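Local coordinates for DPSA (Streptomyces coelicolor, PDB 4CY9), which probably binds and oxidises iron, and may bind DNA, as a twelve-subunit ferritin-like protein of the Dps family, at residues 24-27 and 28-31; 117-120 and 121-125; 139-142 and 143-146. All coordinates share one frame; numbering follows the deposited sequence.

Interaction 1: residues 24-27 and 28-31; sequences LRLR and LHAL
H29 folds back over the helical turn that begins at R25, and its imidazole covers the carbonyl oxygen of that residue. Its CB sits 3.5 Å from L26 O. With CG turned anti to the carbonyl carbon (chi1 -69°), the ring is carried back toward the preceding turn, where R25 O lies against one face, offset toward the rim and 3.4 Å from CD2. At the tip, NE2 comes 4.1 Å from R25 CG and is hydrogen-bonded to E92, whose carboxylate also forms a salt bridge with R25 NE. R25 reaches that carboxylate with an extended chain running beside the histidine, its guanidinium nearly perpendicular to the ring (86°). Replacing H29 by alanine would probably leave the E92 carboxylate with R25 but without its imidazole mate, and strip the ring from the R25 carbonyl. The same carbonyl accepts H29 N at 3.0 Å. R27, two residues on from R25, bends at chi2 and chi3, which brings NH1 to 3.5 Å from A30 CB; the small methyl leaves room for the guanidinium, and R27 packs on helix 105-133. L24, L28 and L31 turn their branched, apolar ends to helix 50-77, and L28 also meets W43 of a second subunit. R25 and H29, sharing E92, form an i to i+4 pair on helix 14-44, a long helix of the ferritin-like four-helix bundle.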
# COMPACT_ATOMS: atom_id res chain seq x y z
N LEU A 24 14.12 35.04 -4.35
CA LEU A 24 13.98 33.54 -4.14
C LEU A 24 15.36 32.86 -4.15
O LEU A 24 15.51 31.82 -3.41
CB LEU A 24 13.19 32.95 -5.30
CG LEU A 24 11.69 33.41 -5.31
CD1 LEU A 24 11.03 32.75 -6.53
CD2 LEU A 24 10.93 32.87 -4.06
N ARG A 25 16.36 33.37 -4.88
CA ARG A 25 17.69 32.76 -4.88
C ARG A 25 18.26 32.73 -3.46
O ARG A 25 18.87 31.72 -3.01
CB ARG A 25 18.59 33.67 -5.80
CG ARG A 25 19.99 33.11 -5.99
CD ARG A 25 20.75 34.15 -6.87
NE ARG A 25 22.16 33.75 -6.99
CZ ARG A 25 22.64 33.19 -8.08
NH1 ARG A 25 21.85 32.95 -9.16
NH2 ARG A 25 23.96 32.82 -8.09
N LEU A 26 18.07 33.85 -2.69
CA LEU A 26 18.58 33.83 -1.28
C LEU A 26 17.69 32.94 -0.40
O LEU A 26 18.26 32.28 0.50
CB LEU A 26 18.57 35.31 -0.75
CG LEU A 26 19.20 35.40 0.66
CD1 LEU A 26 20.69 35.00 0.59
CD2 LEU A 26 19.01 36.93 1.05
N ARG A 27 16.37 32.90 -0.64
CA ARG A 27 15.57 32.04 0.18
C ARG A 27 16.00 30.56 -0.13
O ARG A 27 15.97 29.74 0.82
CB ARG A 27 14.11 32.13 -0.17
CG ARG A 27 13.49 33.49 0.31
CD ARG A 27 13.63 33.73 1.79
NE ARG A 27 14.87 34.47 2.10
CZ ARG A 27 15.64 34.27 3.18
NH1 ARG A 27 15.43 33.24 4.08
NH2 ARG A 27 16.60 35.19 3.49
N LEU A 28 16.34 30.25 -1.37
CA LEU A 28 16.83 28.87 -1.68
C LEU A 28 18.15 28.58 -0.96
O LEU A 28 18.29 27.50 -0.34
CB LEU A 28 16.97 28.71 -3.19
CG LEU A 28 17.58 27.37 -3.65
CD1 LEU A 28 16.63 26.19 -3.18
CD2 LEU A 28 17.54 27.39 -5.20
N HIS A 29 19.12 29.53 -0.91
CA HIS A 29 20.30 29.22 -0.07
C HIS A 29 19.94 28.96 1.37
O HIS A 29 20.50 28.12 2.00
CB HIS A 29 21.25 30.49 -0.12
CG HIS A 29 21.87 30.69 -1.47
ND1 HIS A 29 22.28 29.66 -2.28
CD2 HIS A 29 22.19 31.88 -2.13
CE1 HIS A 29 22.82 30.21 -3.43
NE2 HIS A 29 22.74 31.53 -3.34
N ALA A 30 18.99 29.77 1.89
CA ALA A 30 18.58 29.52 3.30
C ALA A 30 17.96 28.13 3.51
O ALA A 30 18.23 27.52 4.57
CB ALA A 30 17.69 30.64 3.89
N LEU A 31 17.11 27.71 2.58
CA LEU A 31 16.45 26.41 2.77
C LEU A 31 17.51 25.30 2.58
O LEU A 31 17.46 24.31 3.33
CB LEU A 31 15.33 26.25 1.71
CG LEU A 31 14.14 27.19 2.08
CD1 LEU A 31 13.22 27.14 0.78
CD2 LEU A 31 13.30 26.64 3.29

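Interaction 2: residues 117-120 and 121-125; sequences TGVV and EGMRA
From T117 to R124 the backbone is regular alpha helix, E121 N bonding to T117 O at 3.0 Å and the next three amides each reaching the carbonyl four residues back. The side chains of T117 and E121 run alongside each other in the same direction. The glutamate CG, turned anti to the carbonyl carbon (chi1 -70°), rests 3.3 Å from T117 O, and the extended chain then carries OE2 to 3.6 Å from T117 OG1. Short and polar, the threonine leaves space for this carboxylate. On the inner side V119 and M123 make the apolar pair, CG1 of the valine 4.3 Å from CG of the methionine, whose flexible thioether bends toward Q144 on helix 135-158. This is the division expected of a helix in a ferritin-like bundle: apolar groups toward the neighbouring helices, with G118 and E121 on the exposed side. V120 turns to the same neighbouring helix, meeting L145 and E149, while its CG1 approaches the edge of the R124 guanidinium, 4.2 Å from NE. R124 runs extended from CG to NE, long enough for NH2 to form salt bridges with E149 and with D134 of a third subunit, and P10 of that subunit packs on T117, V120, E121 and R124.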
# COMPACT_ATOMS: atom_id res chain seq x y z
N THR A 117 14.62 31.28 13.73
CA THR A 117 14.16 32.72 13.74
C THR A 117 14.72 33.48 12.55
O THR A 117 13.97 34.22 11.95
CB THR A 117 14.58 33.35 15.07
OG1 THR A 117 14.46 34.84 15.02
CG2 THR A 117 13.96 32.79 16.10
N GLY A 118 15.99 33.21 12.14
CA GLY A 118 16.54 33.85 10.96
C GLY A 118 15.81 33.43 9.70
O GLY A 118 15.56 34.26 8.80
N VAL A 119 15.52 32.13 9.60
CA VAL A 119 14.90 31.64 8.38
C VAL A 119 13.46 32.21 8.28
O VAL A 119 13.00 32.66 7.20
CB VAL A 119 14.82 30.06 8.43
CG1 VAL A 119 14.04 29.63 7.16
CG2 VAL A 119 16.27 29.47 8.20
N VAL A 120 12.73 32.20 9.40
CA VAL A 120 11.31 32.65 9.42
C VAL A 120 11.32 34.17 9.08
O VAL A 120 10.48 34.62 8.30
CB VAL A 120 10.67 32.37 10.81
CG1 VAL A 120 9.36 33.23 10.93
CG2 VAL A 120 10.38 30.84 10.81
N GLU A 121 12.20 34.92 9.68
CA GLU A 121 12.17 36.36 9.35
C GLU A 121 12.56 36.60 7.89
O GLU A 121 11.93 37.50 7.28
CB GLU A 121 13.21 37.17 10.26
CG GLU A 121 12.62 37.17 11.67
CD GLU A 121 13.62 37.78 12.72
OE1 GLU A 121 14.83 37.89 12.46
OE2 GLU A 121 13.16 38.03 13.84
N GLY A 122 13.51 35.84 7.32
CA GLY A 122 13.87 35.96 5.91
C GLY A 122 12.68 35.61 5.03
O GLY A 122 12.44 36.28 3.99
N MET A 123 11.96 34.54 5.42
CA MET A 123 10.77 34.15 4.59
C MET A 123 9.66 35.18 4.71
O MET A 123 9.00 35.49 3.71
CB MET A 123 10.21 32.80 5.10
CG MET A 123 11.19 31.64 4.66
SD MET A 123 11.16 31.26 2.90
CE MET A 123 9.64 30.26 2.81
N ARG A 124 9.52 35.78 5.91
CA ARG A 124 8.41 36.76 6.03
C ARG A 124 8.73 38.00 5.16
O ARG A 124 7.79 38.56 4.57
CB ARG A 124 8.34 37.26 7.51
CG ARG A 124 7.44 36.41 8.31
CD ARG A 124 6.98 37.07 9.68
NE ARG A 124 6.19 35.98 10.28
CZ ARG A 124 4.86 35.82 10.07
NH1 ARG A 124 4.19 36.78 9.47
NH2 ARG A 124 4.19 34.77 10.57
N ALA A 125 10.01 38.39 5.12
CA ALA A 125 10.44 39.52 4.27
C ALA A 125 10.22 39.16 2.80
O ALA A 125 9.73 40.00 1.99
CB ALA A 125 11.91 39.92 4.49

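Interaction 3: residues 139-142 and 143-146; sequences DLLI and GQLR
The side chains of L140 and L141 each cross that of Q144 at a slant on this turn of helix 135-158, the last long helix of the ferritin-like four-helix bundle. L140 CD1 comes 3.7 Å from Q144 NE2, and L141 CD2 lies 3.8 Å from Q144 OE1, so each branched leucine offers a methyl to one end of the amide. The glutamine starts with CG anti to its carbonyl carbon (chi1 -63°), which sets CG 3.2 Å from L140 O, and then runs extended to the amide. NE2 gives a weak hydrogen bond to M67 O on helix 50-77, whereas OE1 is buried without a polar partner. I142 is a residue whose hydrocarbon suits V127 of helix 105-133; it also touches D139 of a third subunit. L145 turns its CB toward the preceding turn and packs its branched end on R124. Along the backbone, Q144 N is hydrogen-bonded to L140 O at 3.3 Å. R146 bends at chi3, and its NH1 forms a salt bridge with D139 and a hydrogen bond to A136 O, both of the third subunit; D139 OD2 makes the matching salt bridge with R146 NH1 of a fourth subunit.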
# COMPACT_ATOMS: atom_id res chain seq x y z
N ASP A 139 1.93 33.12 -2.47
CA ASP A 139 1.18 32.03 -1.84
C ASP A 139 2.13 30.87 -1.53
O ASP A 139 1.95 30.19 -0.47
CB ASP A 139 0.07 31.64 -2.83
CG ASP A 139 -0.76 30.51 -2.36
OD1 ASP A 139 -1.46 30.60 -1.40
OD2 ASP A 139 -0.71 29.43 -2.95
N LEU A 140 3.01 30.51 -2.43
CA LEU A 140 3.91 29.36 -2.16
C LEU A 140 4.71 29.70 -0.89
O LEU A 140 4.83 28.83 0.06
CB LEU A 140 4.90 29.29 -3.33
CG LEU A 140 6.08 28.29 -3.10
CD1 LEU A 140 5.50 26.83 -3.00
CD2 LEU A 140 7.07 28.38 -4.30
N LEU A 141 5.26 30.94 -0.82
CA LEU A 141 6.11 31.23 0.32
C LEU A 141 5.32 31.29 1.64
O LEU A 141 5.86 30.94 2.72
CB LEU A 141 6.83 32.63 0.11
CG LEU A 141 7.84 32.60 -1.06
CD1 LEU A 141 8.28 34.08 -1.28
CD2 LEU A 141 9.05 31.70 -0.73
N ILE A 142 4.08 31.78 1.60
CA ILE A 142 3.31 31.83 2.90
C ILE A 142 3.05 30.42 3.50
O ILE A 142 3.18 30.29 4.72
CB ILE A 142 1.95 32.54 2.65
CG1 ILE A 142 2.29 33.99 2.44
CG2 ILE A 142 1.09 32.38 3.93
CD1 ILE A 142 0.99 34.76 1.93
N GLY A 143 2.68 29.44 2.68
CA GLY A 143 2.51 28.07 3.21
C GLY A 143 3.84 27.50 3.79
O GLY A 143 3.80 26.84 4.86
N GLN A 144 4.98 27.75 3.13
CA GLN A 144 6.28 27.31 3.62
C GLN A 144 6.60 27.99 4.94
O GLN A 144 7.05 27.34 5.91
CB GLN A 144 7.39 27.67 2.61
CG GLN A 144 7.08 26.87 1.28
CD GLN A 144 8.20 27.03 0.31
OE1 GLN A 144 8.92 28.03 0.39
NE2 GLN A 144 8.36 26.11 -0.70
N LEU A 145 6.35 29.32 4.97
CA LEU A 145 6.60 30.12 6.21
C LEU A 145 5.85 29.47 7.37
O LEU A 145 6.41 29.28 8.47
CB LEU A 145 6.05 31.57 5.96
CG LEU A 145 5.98 32.40 7.33
CD1 LEU A 145 7.40 32.67 7.87
CD2 LEU A 145 5.36 33.74 6.85
N ARG A 146 4.58 29.13 7.19
CA ARG A 146 3.80 28.57 8.36
C ARG A 146 4.36 27.22 8.77
O ARG A 146 4.56 26.96 9.97
CB ARG A 146 2.32 28.41 7.97
CG ARG A 146 1.52 27.93 9.26
CD ARG A 146 -0.05 28.04 9.03
NE ARG A 146 -0.46 27.03 8.00
CZ ARG A 146 -0.77 27.34 6.74
NH1 ARG A 146 -0.76 28.61 6.26
NH2 ARG A 146 -1.09 26.33 5.85

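The three contacts come in series along the chain, each on a different helix of one ferritin-like bundle: interaction 1 on 14-44, interaction 2 on 105-133 and interaction 3 on 135-158. Their centres lie about 11 to 13 Å apart, and each touches both others. R27 CD packs on M123 SD at 3.7 Å, joining interactions 1 and 2; L24 CD2 and L141 CD2, 4.0 Å apart, join 1 and 3; M123 CE meets Q144 OE1 at 3.4 Å between 2 and 3. M123 thus bridges all three helices. Interactions 2 and 3 both reach a third subunit, so these helices lie at subunit interfaces of the twelve-chain assembly.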